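Local coordinates for protein rhodopsin (Todarodes pacificus, PDB 3AYN) that serves as a visual photoreceptor, in which light-driven isomerization of 11-cis retinal to the all-trans form activates G-protein signalling through phospholipase C, at residues A[57-62]-A[320-325]; A[76-81]-A[116-121]; A[128-133]-A[218-223]; A[180-185]-A[296-301]. All blocks are in the same frame, centred on the assembly; numbering follows the deposited sequence.

Contact 1: residues A[57-62]-A[320-325]; sequences YLFTKT and PKFREA. With PLM (palmitic acid), chain D.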
# COMPACT_ATOMS: atom_id res chain seq x y z
N TYR A 57 -6.33 -13.40 6.96
CA TYR A 57 -6.91 -14.47 7.76
C TYR A 57 -7.90 -13.92 8.77
O TYR A 57 -9.08 -14.27 8.73
CB TYR A 57 -5.80 -15.24 8.49
CG TYR A 57 -6.28 -16.38 9.35
CD1 TYR A 57 -6.13 -16.35 10.74
CD2 TYR A 57 -6.90 -17.50 8.78
CE1 TYR A 57 -6.58 -17.40 11.53
CE2 TYR A 57 -7.35 -18.55 9.57
CZ TYR A 57 -7.19 -18.49 10.94
OH TYR A 57 -7.64 -19.52 11.73
N LEU A 58 -7.42 -13.06 9.66
CA LEU A 58 -8.26 -12.46 10.69
C LEU A 58 -9.45 -11.67 10.15
O LEU A 58 -10.56 -11.82 10.65
CB LEU A 58 -7.40 -11.58 11.60
CG LEU A 58 -6.92 -12.18 12.94
CD1 LEU A 58 -6.52 -13.63 12.80
CD2 LEU A 58 -5.75 -11.38 13.48
N PHE A 59 -9.24 -10.84 9.13
CA PHE A 59 -10.35 -10.05 8.59
C PHE A 59 -11.45 -10.85 7.89
O PHE A 59 -12.62 -10.50 7.99
CB PHE A 59 -9.85 -8.94 7.65
CG PHE A 59 -9.63 -7.62 8.34
CD1 PHE A 59 -8.45 -7.37 9.03
CD2 PHE A 59 -10.61 -6.64 8.32
CE1 PHE A 59 -8.25 -6.16 9.70
CE2 PHE A 59 -10.42 -5.43 8.98
CZ PHE A 59 -9.24 -5.20 9.67
N THR A 60 -11.08 -11.91 7.18
CA THR A 60 -12.08 -12.71 6.50
C THR A 60 -12.78 -13.68 7.46
O THR A 60 -13.88 -14.15 7.17
CB THR A 60 -11.47 -13.55 5.34
OG1 THR A 60 -10.31 -14.23 5.80
CG2 THR A 60 -11.11 -12.66 4.16
N LYS A 61 -12.17 -13.95 8.61
CA LYS A 61 -12.75 -14.89 9.56
C LYS A 61 -13.33 -14.37 10.87
O LYS A 61 -14.00 -15.12 11.58
CB LYS A 61 -11.73 -15.99 9.86
CG LYS A 61 -11.34 -16.83 8.64
CD LYS A 61 -12.55 -17.51 8.02
CE LYS A 61 -12.20 -18.23 6.73
NZ LYS A 61 -13.42 -18.69 6.01
N THR A 62 -13.08 -13.12 11.21
CA THR A 62 -13.63 -12.58 12.45
C THR A 62 -14.98 -11.94 12.14
O THR A 62 -15.17 -11.35 11.08
CB THR A 62 -12.69 -11.54 13.08
OG1 THR A 62 -11.43 -12.17 13.40
CG2 THR A 62 -13.31 -10.97 14.35
N PRO A 320 -8.10 -1.21 17.06
CA PRO A 320 -8.75 -1.91 18.17
C PRO A 320 -9.38 -3.27 17.88
O PRO A 320 -8.94 -4.29 18.43
CB PRO A 320 -9.76 -0.89 18.69
CG PRO A 320 -10.11 -0.11 17.46
CD PRO A 320 -8.76 0.08 16.80
N LYS A 321 -10.39 -3.32 17.02
CA LYS A 321 -11.00 -4.61 16.73
C LYS A 321 -9.96 -5.61 16.25
O LYS A 321 -9.95 -6.76 16.68
CB LYS A 321 -12.11 -4.47 15.68
CG LYS A 321 -13.46 -4.04 16.25
CD LYS A 321 -14.52 -3.98 15.15
CE LYS A 321 -15.89 -3.59 15.70
NZ LYS A 321 -16.91 -3.45 14.60
N PHE A 322 -9.06 -5.16 15.37
CA PHE A 322 -8.02 -6.03 14.84
C PHE A 322 -7.09 -6.50 15.96
O PHE A 322 -6.72 -7.67 16.02
CB PHE A 322 -7.21 -5.30 13.77
CG PHE A 322 -6.15 -6.15 13.12
CD1 PHE A 322 -6.50 -7.31 12.43
CD2 PHE A 322 -4.81 -5.78 13.19
CE1 PHE A 322 -5.54 -8.09 11.81
CE2 PHE A 322 -3.84 -6.56 12.57
CZ PHE A 322 -4.20 -7.72 11.87
N ARG A 323 -6.72 -5.58 16.85
CA ARG A 323 -5.84 -5.90 17.97
C ARG A 323 -6.54 -6.91 18.89
O ARG A 323 -5.89 -7.75 19.51
CB ARG A 323 -5.50 -4.63 18.75
CG ARG A 323 -4.44 -3.76 18.07
CD ARG A 323 -4.26 -2.43 18.77
NE ARG A 323 -4.03 -2.54 20.21
CZ ARG A 323 -2.92 -3.00 20.79
NH1 ARG A 323 -1.89 -3.40 20.05
NH2 ARG A 323 -2.83 -3.05 22.11
N GLU A 324 -7.86 -6.81 18.96
CA GLU A 324 -8.65 -7.71 19.79
C GLU A 324 -8.44 -9.11 19.22
O GLU A 324 -7.93 -10.01 19.89
CB GLU A 324 -10.12 -7.31 19.68
CG GLU A 324 -11.02 -7.83 20.78
CD GLU A 324 -12.48 -7.68 20.42
OE1 GLU A 324 -13.34 -7.71 21.34
OE2 GLU A 324 -12.78 -7.54 19.21
N ALA A 325 -8.83 -9.27 17.96
CA ALA A 325 -8.70 -10.54 17.25
C ALA A 325 -7.32 -11.17 17.41
O ALA A 325 -7.21 -12.37 17.63
CB ALA A 325 -9.00 -10.32 15.77
C1 PLM D . -11.21 -19.13 2.88
O2 PLM D . -11.33 -20.25 3.36
C2 PLM D . -10.21 -18.17 3.52
C3 PLM D . -9.56 -17.22 2.51
C4 PLM D . -8.06 -17.15 2.75
C5 PLM D . -7.36 -16.36 1.69
C6 PLM D . -5.89 -16.34 1.99
C7 PLM D . -5.09 -15.98 0.75
C8 PLM D . -3.57 -15.96 1.02
C9 PLM D . -2.78 -15.45 -0.19
CA PLM D . -2.35 -16.57 -1.12
CB PLM D . -2.39 -16.10 -2.57
CC PLM D . -1.04 -16.25 -3.25
CD PLM D . -1.12 -15.78 -4.69
CE PLM D . 0.26 -15.44 -5.21
CF PLM D . 0.55 -16.12 -6.54
CG PLM D . 1.95 -15.78 -7.07
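Leu58 and Ala325 bring the cytoplasmic end of helix 31-61 within 6.8 Å, CA to CA, of helix 320-329, the axes of the two short segments lying 102° apart in direction and 10.4 Å apart at closest approach. This is the junction of the first transmembrane helix with helix 8, the short helix that follows the seventh transmembrane helix in class A receptors. Phe322 is the main link. Its ring points back toward the first helix because chi1 (-177°) sets CG opposite the backbone N; there Phe322 CE1 meets Leu58 CD2 at 3.7 Å and Phe322 CD1 meets Phe59 CE1 at 3.4 Å. The two phenyl rings meet obliquely, their planes 31° and their centroids 5.5 Å apart. Phe59 also touches Ile73 and Ile74 of helix 70-87, so one ring ties three helices together. Farther along, the methyl of Ala325 fits against Leu58, CB to CG 4.0 Å, and beside the hydroxyl of Thr62. Thr62, the first residue past the helix, turns that hydroxyl back to the last turn. Leu58 O is gripped from opposite faces of its carbonyl plane, by Thr62 N and by Thr62 OG1, the latter at 2.9 Å.

Contact 2: residues A[76-81]-A[116-121]; sequences LAFSDF and GIFGFM. With RET (retinal), chain C; PLM (palmitic acid), chain D.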
# COMPACT_ATOMS: atom_id res chain seq x y z
N LEU A 76 -6.06 -4.84 0.03
CA LEU A 76 -4.78 -4.17 0.24
C LEU A 76 -3.75 -5.18 0.75
O LEU A 76 -2.60 -5.20 0.29
CB LEU A 76 -4.93 -3.05 1.28
CG LEU A 76 -4.13 -1.74 1.15
CD1 LEU A 76 -3.98 -1.13 2.53
CD2 LEU A 76 -2.76 -1.96 0.53
N ALA A 77 -4.16 -6.03 1.69
CA ALA A 77 -3.27 -7.05 2.25
C ALA A 77 -2.91 -8.10 1.20
O ALA A 77 -1.79 -8.62 1.22
CB ALA A 77 -3.93 -7.71 3.46
N PHE A 78 -3.84 -8.41 0.29
CA PHE A 78 -3.57 -9.40 -0.75
C PHE A 78 -2.51 -8.79 -1.65
O PHE A 78 -1.56 -9.45 -2.06
CB PHE A 78 -4.81 -9.68 -1.58
CG PHE A 78 -4.60 -10.72 -2.65
CD1 PHE A 78 -4.85 -12.06 -2.41
CD2 PHE A 78 -4.10 -10.35 -3.90
CE1 PHE A 78 -4.61 -13.03 -3.39
CE2 PHE A 78 -3.85 -11.31 -4.89
CZ PHE A 78 -4.11 -12.65 -4.63
N SER A 79 -2.71 -7.52 -1.94
CA SER A 79 -1.80 -6.76 -2.78
C SER A 79 -0.40 -6.78 -2.18
O SER A 79 0.58 -7.12 -2.85
CB SER A 79 -2.29 -5.31 -2.90
OG SER A 79 -1.48 -4.55 -3.78
N ASP A 80 -0.31 -6.42 -0.90
CA ASP A 80 0.97 -6.37 -0.22
C ASP A 80 1.58 -7.75 0.00
O ASP A 80 2.81 -7.90 0.03
CB ASP A 80 0.81 -5.64 1.10
CG ASP A 80 0.49 -4.19 0.91
OD1 ASP A 80 0.09 -3.53 1.89
OD2 ASP A 80 0.64 -3.71 -0.24
N PHE A 81 0.73 -8.75 0.15
CA PHE A 81 1.20 -10.11 0.33
C PHE A 81 1.97 -10.54 -0.92
O PHE A 81 3.13 -10.94 -0.85
CB PHE A 81 0.03 -11.08 0.55
CG PHE A 81 0.46 -12.52 0.64
CD1 PHE A 81 0.93 -13.04 1.83
CD2 PHE A 81 0.45 -13.33 -0.49
CE1 PHE A 81 1.41 -14.34 1.89
CE2 PHE A 81 0.92 -14.63 -0.45
CZ PHE A 81 1.40 -15.14 0.74
N GLY A 116 4.78 -3.54 -10.14
CA GLY A 116 4.00 -2.37 -10.48
C GLY A 116 2.52 -2.53 -10.30
O GLY A 116 1.85 -1.64 -9.77
N ILE A 117 2.00 -3.67 -10.75
CA ILE A 117 0.57 -3.97 -10.67
C ILE A 117 0.02 -3.86 -9.26
O ILE A 117 -1.09 -3.37 -9.06
CB ILE A 117 0.28 -5.40 -11.24
CG1 ILE A 117 -1.22 -5.59 -11.45
CG2 ILE A 117 0.77 -6.45 -10.28
CD1 ILE A 117 -1.57 -6.82 -12.26
N PHE A 118 0.79 -4.32 -8.27
CA PHE A 118 0.34 -4.25 -6.89
C PHE A 118 0.76 -2.99 -6.17
O PHE A 118 0.26 -2.70 -5.08
CB PHE A 118 0.79 -5.50 -6.11
CG PHE A 118 0.06 -6.73 -6.53
CD1 PHE A 118 0.69 -7.70 -7.30
CD2 PHE A 118 -1.29 -6.87 -6.24
CE1 PHE A 118 -0.01 -8.80 -7.78
CE2 PHE A 118 -2.01 -7.96 -6.71
CZ PHE A 118 -1.37 -8.93 -7.49
N GLY A 119 1.69 -2.26 -6.78
CA GLY A 119 2.12 -1.00 -6.20
C GLY A 119 1.01 -0.03 -6.53
O GLY A 119 0.61 0.78 -5.70
N PHE A 120 0.50 -0.12 -7.76
CA PHE A 120 -0.58 0.74 -8.22
C PHE A 120 -1.86 0.35 -7.49
O PHE A 120 -2.73 1.19 -7.25
CB PHE A 120 -0.81 0.59 -9.73
CG PHE A 120 0.28 1.18 -10.58
CD1 PHE A 120 0.61 0.59 -11.80
CD2 PHE A 120 0.96 2.31 -10.18
CE1 PHE A 120 1.62 1.12 -12.61
CE2 PHE A 120 1.97 2.86 -10.98
CZ PHE A 120 2.30 2.26 -12.21
N MET A 121 -1.96 -0.93 -7.14
CA MET A 121 -3.15 -1.43 -6.46
C MET A 121 -3.23 -1.01 -5.01
O MET A 121 -4.32 -0.74 -4.50
CB MET A 121 -3.22 -2.96 -6.57
CG MET A 121 -4.56 -3.51 -6.11
SD MET A 121 -4.99 -5.12 -6.82
CE MET A 121 -4.58 -6.18 -5.47
C1 RET C . 5.90 4.91 -9.70
C2 RET C . 5.66 5.96 -8.58
C3 RET C . 5.52 5.42 -7.17
C4 RET C . 4.46 4.33 -7.10
C5 RET C . 4.62 3.24 -8.15
C6 RET C . 5.28 3.48 -9.34
C7 RET C . 5.43 2.38 -10.41
C8 RET C . 6.16 1.27 -10.34
C9 RET C . 6.32 0.16 -11.30
C10 RET C . 7.12 -0.90 -11.07
C11 RET C . 7.95 -1.09 -9.93
C12 RET C . 8.72 -2.16 -9.60
C13 RET C . 9.57 -2.22 -8.45
C14 RET C . 10.27 -3.37 -8.16
C15 RET C . 11.15 -3.50 -7.03
C16 RET C . 5.26 5.49 -10.97
C17 RET C . 7.41 4.78 -9.97
C18 RET C . 4.00 1.95 -7.71
C19 RET C . 5.52 0.19 -12.59
C20 RET C . 9.68 -0.99 -7.56
C1 PLM D . -11.21 -19.13 2.88
O2 PLM D . -11.33 -20.25 3.36
C2 PLM D . -10.21 -18.17 3.52
C3 PLM D . -9.56 -17.22 2.51
C4 PLM D . -8.06 -17.15 2.75
C5 PLM D . -7.36 -16.36 1.69
C6 PLM D . -5.89 -16.34 1.99
C7 PLM D . -5.09 -15.98 0.75
C8 PLM D . -3.57 -15.96 1.02
C9 PLM D . -2.78 -15.45 -0.19
CA PLM D . -2.35 -16.57 -1.12
CB PLM D . -2.39 -16.10 -2.57
CC PLM D . -1.04 -16.25 -3.25
CD PLM D . -1.12 -15.78 -4.69
CE PLM D . 0.26 -15.44 -5.21
CF PLM D . 0.55 -16.12 -6.54
CG PLM D . 1.95 -15.78 -7.07
O HOH W 1 2.15 -3.64 -2.94
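Ser79 meets both Phe118 and Met121 where the second and third transmembrane helices cross. The Phe118 ring turns its edge to the serine hydroxyl, CD2 to OG 3.4 Å, while Met121, bent at chi3 (101°), lays its CE on Ser79 CB at 3.6 Å. Beside them Phe118 CE2 comes 4.2 Å from Phe78 CE2, near the plane of the Phe78 ring. The hydroxyl of Ser79 bonds to Ser122, one residue beyond the facing segment, and Ser122 also holds Asp80 OD2. A water fastens the same carboxylate to the third helix, donating to Asp80 OD2 at 3.1 Å and to Phe118 O at 3.0 Å. The other side of helix 104-138 faces retinal: Gly116 and Gly119 leave room where a CB would clash with the chromophore, and Phe120 CE2 packs beside retinal C6 and C7, 3.5 Å from C7. With an alanine at Phe120, this side of the chromophore would probably lose its aromatic neighbour and face a gap. Helix 149-167 packs on Met121 through Val159, Trp160 and Ser163, helix 31-61 touches Ala77 and Asp80, and Asn311 of helix 311-318 reaches Asp80.

Contact 3: residues A[128-133]-A[218-223]; sequences MISIDR and FCYFNI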
# COMPACT_ATOMS: atom_id res chain seq x y z
N MET A 128 -9.95 3.99 -2.59
CA MET A 128 -11.29 3.49 -2.31
C MET A 128 -11.58 3.58 -0.81
O MET A 128 -12.73 3.80 -0.40
CB MET A 128 -11.44 2.03 -2.75
CG MET A 128 -11.19 1.78 -4.22
SD MET A 128 -12.09 2.94 -5.26
CE MET A 128 -10.73 3.85 -5.98
N ILE A 129 -10.55 3.41 0.00
CA ILE A 129 -10.73 3.48 1.44
C ILE A 129 -10.93 4.92 1.86
O ILE A 129 -11.69 5.20 2.79
CB ILE A 129 -9.52 2.93 2.20
CG1 ILE A 129 -9.30 1.45 1.83
CG2 ILE A 129 -9.74 3.10 3.70
CD1 ILE A 129 -8.01 0.84 2.38
N SER A 130 -10.25 5.83 1.17
CA SER A 130 -10.36 7.25 1.47
C SER A 130 -11.76 7.74 1.10
O SER A 130 -12.27 8.70 1.69
CB SER A 130 -9.29 8.05 0.71
OG SER A 130 -9.54 8.05 -0.69
N ILE A 131 -12.37 7.08 0.12
CA ILE A 131 -13.71 7.43 -0.32
C ILE A 131 -14.72 6.99 0.74
O ILE A 131 -15.62 7.75 1.12
CB ILE A 131 -14.05 6.77 -1.67
CG1 ILE A 131 -13.15 7.33 -2.77
CG2 ILE A 131 -15.51 7.01 -2.01
CD1 ILE A 131 -13.41 6.71 -4.12
N ASP A 132 -14.56 5.76 1.23
CA ASP A 132 -15.45 5.23 2.27
C ASP A 132 -15.41 6.20 3.44
O ASP A 132 -16.45 6.59 3.97
CB ASP A 132 -14.99 3.84 2.73
CG ASP A 132 -15.74 3.33 3.96
OD1 ASP A 132 -15.16 3.39 5.07
OD2 ASP A 132 -16.89 2.88 3.83
N ARG A 133 -14.20 6.59 3.82
CA ARG A 133 -13.99 7.52 4.93
C ARG A 133 -14.75 8.83 4.71
O ARG A 133 -15.33 9.39 5.65
CB ARG A 133 -12.49 7.79 5.10
CG ARG A 133 -11.68 6.63 5.67
CD ARG A 133 -12.24 6.13 7.00
NE ARG A 133 -13.42 5.28 6.80
CZ ARG A 133 -14.26 4.89 7.76
NH1 ARG A 133 -14.07 5.26 9.02
NH2 ARG A 133 -15.29 4.12 7.46
N PHE A 218 -8.49 14.79 -2.09
CA PHE A 218 -9.85 15.31 -2.26
C PHE A 218 -10.79 14.75 -1.20
O PHE A 218 -11.76 15.41 -0.84
CB PHE A 218 -10.36 14.97 -3.67
CG PHE A 218 -11.82 15.30 -3.89
CD1 PHE A 218 -12.82 14.44 -3.46
CD2 PHE A 218 -12.19 16.48 -4.54
CE1 PHE A 218 -14.17 14.75 -3.66
CE2 PHE A 218 -13.53 16.80 -4.75
CZ PHE A 218 -14.52 15.93 -4.30
N CYS A 219 -10.51 13.55 -0.71
CA CYS A 219 -11.34 12.92 0.30
C CYS A 219 -10.94 13.33 1.71
O CYS A 219 -11.79 13.62 2.54
CB CYS A 219 -11.26 11.39 0.19
SG CYS A 219 -12.10 10.70 -1.25
N TYR A 220 -9.64 13.35 1.98
CA TYR A 220 -9.18 13.73 3.30
C TYR A 220 -9.28 15.23 3.51
O TYR A 220 -9.71 15.68 4.57
CB TYR A 220 -7.75 13.22 3.53
CG TYR A 220 -7.71 11.72 3.63
CD1 TYR A 220 -8.39 11.05 4.65
CD2 TYR A 220 -7.07 10.95 2.66
CE1 TYR A 220 -8.44 9.66 4.70
CE2 TYR A 220 -7.11 9.56 2.69
CZ TYR A 220 -7.81 8.92 3.71
OH TYR A 220 -7.88 7.54 3.73
N PHE A 221 -8.90 16.00 2.50
CA PHE A 221 -9.01 17.45 2.64
C PHE A 221 -10.49 17.78 2.80
O PHE A 221 -10.85 18.81 3.37
CB PHE A 221 -8.47 18.17 1.41
CG PHE A 221 -8.47 19.67 1.54
CD1 PHE A 221 -7.69 20.29 2.52
CD2 PHE A 221 -9.27 20.45 0.72
CE1 PHE A 221 -7.71 21.67 2.67
CE2 PHE A 221 -9.29 21.84 0.86
CZ PHE A 221 -8.51 22.45 1.84
N ASN A 222 -11.33 16.89 2.29
CA ASN A 222 -12.77 17.06 2.36
C ASN A 222 -13.31 16.64 3.73
O ASN A 222 -14.40 17.05 4.13
CB ASN A 222 -13.44 16.24 1.27
CG ASN A 222 -14.77 16.80 0.86
OD1 ASN A 222 -15.64 17.05 1.70
ND2 ASN A 222 -14.95 17.02 -0.44
N ILE A 223 -12.54 15.81 4.43
CA ILE A 223 -12.91 15.33 5.75
C ILE A 223 -12.46 16.37 6.78
O ILE A 223 -13.04 16.49 7.85
CB ILE A 223 -12.25 13.96 6.05
CG1 ILE A 223 -12.93 12.87 5.21
CG2 ILE A 223 -12.32 13.63 7.53
CD1 ILE A 223 -12.36 11.48 5.41
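Ser130 and Tyr220 carry much of the van der Waals contact between the cytoplasmic parts of the third and fifth transmembrane helices, which run nearly parallel here, 25° apart in direction with axes 8.7 Å apart. The phenol meets the serine obliquely: Tyr220 CE2 lies 3.3 Å from Ser130 CB, and Tyr220 OH is 3.4 Å from Ser130 CA. On the same serine, Cys219 CB rests by the carbonyl oxygen, and Cys219 SG extends to Ile131 CG1 at 3.8 Å. One turn on, the extended arm of Ile223 (chi2 180°) ends with CD1 3.7 Å from Arg133 CB. A phenylalanine in place of Tyr220 would probably leave a gap beside the Ser130 backbone where the hydroxyl now packs. The polar contacts stay largely on the third helix. Ser130 OG bonds to the Ala127 carbonyl. Bends at chi2 and chi3 fold Arg133 back on its neighbour, where NH2 meets Asp132 OD1 at 2.5 Å on the syn side, with OD1 in the guanidinium plane but NH2 tilted out of the carboxylate plane; a weak bond from NE joins the same oxygen. Arg133 NH1 makes a second salt bridge, to Glu256 of helix 246-286, and the two carboxylates probably balance the guanidinium charge and hold it in place. Asp132, Arg133 and Tyr134 spell the DRY motif of class A receptors, and the Arg133–Glu256 bridge matches the ionic lock known from inactive receptors.

Contact 4: residues A[180-185]-A[296-301]; sequences EGVLCN and AAQLPV. With RET (retinal), chain C.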
# COMPACT_ATOMS: atom_id res chain seq x y z
N GLU A 180 17.71 -3.44 -13.00
CA GLU A 180 18.13 -2.10 -12.59
C GLU A 180 19.21 -2.22 -11.51
O GLU A 180 19.51 -3.32 -11.04
CB GLU A 180 16.94 -1.31 -12.05
CG GLU A 180 16.56 -1.60 -10.60
CD GLU A 180 15.29 -0.88 -10.20
OE1 GLU A 180 15.08 0.24 -10.71
OE2 GLU A 180 14.51 -1.41 -9.38
N GLY A 181 19.78 -1.08 -11.13
CA GLY A 181 20.80 -1.07 -10.10
C GLY A 181 21.87 -2.14 -10.21
O GLY A 181 22.60 -2.21 -11.21
N VAL A 182 21.96 -2.97 -9.18
CA VAL A 182 22.95 -4.04 -9.15
C VAL A 182 22.54 -5.25 -10.00
O VAL A 182 23.21 -6.29 -9.99
CB VAL A 182 23.24 -4.50 -7.70
CG1 VAL A 182 23.81 -3.34 -6.91
CG2 VAL A 182 21.96 -5.00 -7.05
N LEU A 183 21.43 -5.10 -10.71
CA LEU A 183 20.93 -6.13 -11.62
C LEU A 183 20.47 -7.44 -10.97
O LEU A 183 20.75 -8.52 -11.49
CB LEU A 183 22.01 -6.43 -12.66
CG LEU A 183 22.67 -5.17 -13.20
CD1 LEU A 183 23.79 -5.52 -14.16
CD2 LEU A 183 21.61 -4.30 -13.87
N CYS A 184 19.78 -7.35 -9.83
CA CYS A 184 19.30 -8.54 -9.14
C CYS A 184 17.82 -8.48 -8.84
O CYS A 184 17.31 -9.22 -7.99
CB CYS A 184 20.08 -8.78 -7.86
SG CYS A 184 21.71 -9.40 -8.21
N ASN A 185 17.14 -7.58 -9.52
CA ASN A 185 15.71 -7.45 -9.40
C ASN A 185 15.31 -6.68 -10.65
O ASN A 185 16.17 -6.14 -11.35
CB ASN A 185 15.31 -6.72 -8.11
CG ASN A 185 15.53 -5.23 -8.19
OD1 ASN A 185 16.63 -4.73 -7.94
ND2 ASN A 185 14.47 -4.49 -8.55
N ALA A 296 22.21 4.85 -5.93
CA ALA A 296 21.20 5.90 -6.12
C ALA A 296 19.85 5.27 -6.42
O ALA A 296 18.80 5.76 -5.99
CB ALA A 296 21.60 6.83 -7.25
N ALA A 297 19.88 4.19 -7.19
CA ALA A 297 18.67 3.48 -7.57
C ALA A 297 18.35 2.35 -6.58
O ALA A 297 17.24 2.26 -6.06
CB ALA A 297 18.81 2.93 -8.99
N GLN A 298 19.34 1.51 -6.29
CA GLN A 298 19.13 0.38 -5.39
C GLN A 298 18.57 0.70 -4.00
O GLN A 298 17.46 0.29 -3.67
CB GLN A 298 20.45 -0.41 -5.24
CG GLN A 298 20.25 -1.91 -5.01
CD GLN A 298 19.43 -2.55 -6.12
OE1 GLN A 298 19.87 -2.62 -7.26
NE2 GLN A 298 18.22 -3.00 -5.78
N LEU A 299 19.33 1.43 -3.18
CA LEU A 299 18.88 1.75 -1.83
C LEU A 299 17.47 2.35 -1.75
O LEU A 299 16.72 2.06 -0.81
CB LEU A 299 19.89 2.67 -1.14
CG LEU A 299 20.97 1.99 -0.27
CD1 LEU A 299 21.83 1.01 -1.08
CD2 LEU A 299 21.84 3.07 0.32
N PRO A 300 17.09 3.20 -2.72
CA PRO A 300 15.74 3.77 -2.65
C PRO A 300 14.66 2.77 -3.13
O PRO A 300 13.49 2.92 -2.79
CB PRO A 300 15.83 5.01 -3.54
CG PRO A 300 17.29 5.39 -3.43
CD PRO A 300 17.96 4.05 -3.56
N VAL A 301 15.06 1.77 -3.92
CA VAL A 301 14.09 0.77 -4.39
C VAL A 301 13.80 -0.20 -3.25
O VAL A 301 12.68 -0.68 -3.10
CB VAL A 301 14.58 -0.03 -5.67
CG1 VAL A 301 15.57 -1.13 -5.30
CG2 VAL A 301 13.37 -0.65 -6.39
C1 RET C . 5.90 4.91 -9.70
C2 RET C . 5.66 5.96 -8.58
C3 RET C . 5.52 5.42 -7.17
C4 RET C . 4.46 4.33 -7.10
C5 RET C . 4.62 3.24 -8.15
C6 RET C . 5.28 3.48 -9.34
C7 RET C . 5.43 2.38 -10.41
C8 RET C . 6.16 1.27 -10.34
C9 RET C . 6.32 0.16 -11.30
C10 RET C . 7.12 -0.90 -11.07
C11 RET C . 7.95 -1.09 -9.93
C12 RET C . 8.72 -2.16 -9.60
C13 RET C . 9.57 -2.22 -8.45
C14 RET C . 10.27 -3.37 -8.16
C15 RET C . 11.15 -3.50 -7.03
C16 RET C . 5.26 5.49 -10.97
C17 RET C . 7.41 4.78 -9.97
C18 RET C . 4.00 1.95 -7.71
C19 RET C . 5.52 0.19 -12.59
C20 RET C . 9.68 -0.99 -7.56
O HOH W 2 19.01 -5.38 -8.00
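Gln298 reaches from helix 294-306, the extracellular part of the seventh transmembrane helix, into the turn of the beta hairpin 177-179/186-188, the extracellular lid over the retinal pocket. Its chain bends at chi2 (56°), sending the amide into the curve of the turn. OE1 accepts a nearly straight bond from Val182 N at 2.9 Å, and NE2 donates to Asn185 OD1 at 3.2 Å, the two amide planes being almost perpendicular. A water completes the join, donating to Gln298 OE1 and Asn185 OD1 and accepting from Cys184 N. Gly181 suits this grip, since a CB there would collide with OE1 and its phi is positive. Glu180 and Val301 come from opposite directions, Glu180 OE2 lying 3.3 Å from Val301 CG2. That methyl is also 3.7 Å from retinal C15, the carbon linked to Lys305 in the retinylidene lysine, and so touches both the glutamate and the end of the chromophore. Glu180 OE1 bonds to the hydroxyls of Tyr277 and Tyr190; its place near the linkage is consistent with the counterion role proposed for this acid in squid rhodopsin. Asn185 connects the two ends of the turn: its ND2 donates to the anti lone pair of Glu180 OE2 at 3.2 Å, while lying 3.8 Å from retinal C15.

From the N terminus, contact 1 opens first, at the end of helix 31-61, and closes last, on helix 320-329, so the other three nest inside its loop. Contact 2 closes early, joining the second and third transmembrane helices, before contact 3 opens farther along the same helix 104-138. Contact 4 opens in the extracellular hairpin before contact 3 reaches helix 195-224, and closes afterwards on helix 294-306; contacts 3 and 4 therefore cross along the chain. Their centres are 34 Å apart, on opposite sides of the chain's centre. Contacts 1 and 3 belong to the cytoplasmic end and contact 4 to the extracellular side, while contacts 2 and 4 both touch retinal.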